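Local coordinates for protein positive phenol-degradative gene regulator (Ralstonia sp. E2, PDB 5FRY) that senses phenols through this N-terminal sensory domain and, as a probable ATP-dependent enhancer-binding activator, switches on genes for phenol degradation, at residues 65-70 and 150-155. Numbering follows the deposited sequence.
Sequences GLFMRM and VCWMQI. With ZN (zinc ion), chain C.
Phe67 and Met68 of helix 60-84 press against Trp152 and Met153 in the first turn of helix 152-166, a buried helix-helix contact that joins the activator-of-aromatic-catabolism (XylR_N) region of the sensory domain to its zinc-bearing V4R region, both of the HNOX-like clan. The backbones come into direct contact; Met68 CA and Met153 CA are 4.5 Å apart. At this spacing two reciprocal CA-H...O contacts form: Met153 CA lies 3.3 Å from Phe67 O, and Met68 CA lies 3.5 Å from Trp152 O, the straighter of the two at 151°.

Phe67 CB meets Trp152 CB at 3.8 Å, and the two aromatic side chains run obliquely past each other, with Phe67 CD2 near the indole edge at CE3. The methyl CE of Met153 reaches the edge of the Phe67 ring, in its plane, 3.4 Å from CD1. Unbranched methionine suits such a site: chi3, at -25°, is twisted away from a staggered value and sets CE against both Phe67 CD1 and Met70 CE, the latter 3.6 Å from it, a torsion that the soft C-S bond of a thioether tolerates at modest cost. Met68 crosses Trp152 at about a right angle, its CG against Trp152 CB.

Leu47 of helix 44-58 packs on both Phe67 and Met153, while Arg51 of that helix makes cation-pi contacts with both aromatic rings. Trp152 NE1, a polar atom in a buried side chain, is satisfied by Pro149 O. Glu135 accepts hydrogen bonds from the backbone N of Met153 and of Gln154 at the helix start. Cys151, the N-cap residue, sits at the centre of an inverse gamma turn and ties this end of the helix to the zinc site completed by Glu174, Cys177 and Cys185; its SG binds the zinc ion at 2.2 Å.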
loop_
_atom_site.group_PDB
_atom_site.type_symbol
_atom_site.label_atom_id
_atom_site.label_comp_id
_atom_site.label_asym_id
_atom_site.label_seq_id
_atom_site.Cartn_x
_atom_site.Cartn_y
_atom_site.Cartn_z
ATOM N N GLY A 65 7.145 -6.551 -13.511
ATOM C CA GLY A 65 6.173 -5.889 -14.370
ATOM C C GLY A 65 4.994 -5.373 -13.565
ATOM O O GLY A 65 4.611 -4.211 -13.698
ATOM N N LEU A 66 4.443 -6.237 -12.713
ATOM C CA LEU A 66 3.322 -5.879 -11.843
ATOM C C LEU A 66 3.644 -4.673 -10.935
ATOM O O LEU A 66 2.846 -3.736 -10.850
ATOM C CB LEU A 66 2.902 -7.093 -11.007
ATOM C CG LEU A 66 2.260 -8.292 -11.724
ATOM C CD1 LEU A 66 2.128 -9.497 -10.807
ATOM C CD2 LEU A 66 0.898 -7.919 -12.259
ATOM N N PHE A 67 4.799 -4.680 -10.275
ATOM C CA PHE A 67 5.177 -3.552 -9.413
ATOM C C PHE A 67 5.477 -2.260 -10.182
ATOM O O PHE A 67 5.106 -1.158 -9.754
ATOM C CB PHE A 67 6.370 -3.941 -8.531
ATOM C CG PHE A 67 5.969 -4.710 -7.308
ATOM C CD1 PHE A 67 5.462 -4.053 -6.198
ATOM C CD2 PHE A 67 6.054 -6.098 -7.278
ATOM C CE1 PHE A 67 5.067 -4.767 -5.055
ATOM C CE2 PHE A 67 5.657 -6.821 -6.141
ATOM C CZ PHE A 67 5.165 -6.149 -5.031
ATOM N N MET A 68 6.142 -2.372 -11.321
ATOM C CA MET A 68 6.370 -1.172 -12.121
ATOM C C MET A 68 5.042 -0.557 -12.550
ATOM O O MET A 68 4.853 0.654 -12.452
ATOM C CB MET A 68 7.239 -1.483 -13.336
ATOM C CG MET A 68 8.626 -2.023 -12.986
ATOM S SD MET A 68 9.506 -2.486 -14.492
ATOM C CE MET A 68 9.117 -1.083 -15.534
ATOM N N ARG A 69 4.101 -1.384 -12.995
ATOM C CA ARG A 69 2.807 -0.861 -13.429
ATOM C C ARG A 69 2.002 -0.266 -12.258
ATOM O O ARG A 69 1.281 0.708 -12.448
ATOM C CB ARG A 69 2.002 -1.943 -14.168
ATOM C CG ARG A 69 2.648 -2.369 -15.506
ATOM C CD ARG A 69 1.800 -3.331 -16.348
ATOM N NE ARG A 69 1.639 -4.654 -15.757
ATOM C CZ ARG A 69 2.536 -5.640 -15.820
ATOM N NH1 ARG A 69 3.686 -5.465 -16.457
ATOM N NH2 ARG A 69 2.289 -6.806 -15.233
ATOM N N MET A 70 2.170 -0.795 -11.048
ATOM C CA MET A 70 1.474 -0.240 -9.889
ATOM C C MET A 70 2.068 1.135 -9.593
ATOM O O MET A 70 1.330 2.094 -9.319
ATOM C CB MET A 70 1.587 -1.173 -8.662
ATOM C CG MET A 70 0.748 -0.701 -7.529
ATOM S SD MET A 70 0.478 -1.869 -6.140
ATOM C CE MET A 70 2.124 -2.241 -5.719
ATOM N N VAL A 150 16.205 -3.032 -8.044
ATOM C CA VAL A 150 15.003 -3.628 -7.476
ATOM C C VAL A 150 13.897 -2.627 -7.104
ATOM O O VAL A 150 12.805 -3.044 -6.730
ATOM C CB VAL A 150 15.348 -4.446 -6.189
ATOM C CG1 VAL A 150 16.275 -5.602 -6.516
ATOM C CG2 VAL A 150 15.976 -3.549 -5.152
ATOM N N CYS A 151 14.156 -1.322 -7.178
ATOM C CA CYS A 151 13.103 -0.354 -6.818
ATOM C C CYS A 151 12.073 -0.145 -7.947
ATOM O O CYS A 151 11.889 0.960 -8.450
ATOM C CB CYS A 151 13.735 0.972 -6.391
ATOM S SG CYS A 151 14.806 0.745 -4.947
ATOM N N TRP A 152 11.371 -1.229 -8.278
ATOM C CA TRP A 152 10.433 -1.328 -9.384
ATOM C C TRP A 152 9.234 -0.364 -9.370
ATOM O O TRP A 152 8.985 0.328 -10.373
ATOM C CB TRP A 152 9.903 -2.768 -9.467
ATOM C CG TRP A 152 10.998 -3.799 -9.514
ATOM C CD1 TRP A 152 12.271 -3.628 -9.994
ATOM C CD2 TRP A 152 10.925 -5.153 -9.044
ATOM N NE1 TRP A 152 12.986 -4.797 -9.865
ATOM C CE2 TRP A 152 12.184 -5.745 -9.282
ATOM C CE3 TRP A 152 9.919 -5.921 -8.449
ATOM C CZ2 TRP A 152 12.457 -7.072 -8.942
ATOM C CZ3 TRP A 152 10.195 -7.239 -8.114
ATOM C CH2 TRP A 152 11.451 -7.799 -8.363
ATOM N N MET A 153 8.476 -0.356 -8.272
ATOM C CA MET A 153 7.346 0.557 -8.099
ATOM C C MET A 153 7.816 1.988 -8.016
ATOM O O MET A 153 7.092 2.887 -8.457
ATOM C CB MET A 153 6.540 0.218 -6.839
ATOM C CG MET A 153 5.142 0.830 -6.752
ATOM S SD MET A 153 4.427 0.455 -5.115
ATOM C CE MET A 153 5.331 -0.996 -4.713
ATOM N N GLN A 154 8.994 2.220 -7.428
ATOM C CA GLN A 154 9.513 3.577 -7.355
ATOM C C GLN A 154 9.821 4.087 -8.744
ATOM O O GLN A 154 9.547 5.243 -9.054
ATOM C CB GLN A 154 10.758 3.652 -6.495
ATOM C CG GLN A 154 10.416 3.538 -5.008
ATOM C CD GLN A 154 11.627 3.406 -4.143
ATOM O OE1 GLN A 154 11.533 2.913 -3.018
ATOM N NE2 GLN A 154 12.779 3.873 -4.641
ATOM N N ILE A 155 10.404 3.222 -9.566
ATOM C CA ILE A 155 10.703 3.570 -10.973
ATOM C C ILE A 155 9.445 3.785 -11.813
ATOM O O ILE A 155 9.339 4.770 -12.548
ATOM C CB ILE A 155 11.558 2.475 -11.652
ATOM C CG1 ILE A 155 13.008 2.577 -11.184
ATOM C CG2 ILE A 155 11.446 2.578 -13.171
ATOM C CD1 ILE A 155 13.684 3.864 -11.603
HETATM ZN ZN ZN C . 16.804 1.216 -5.756
#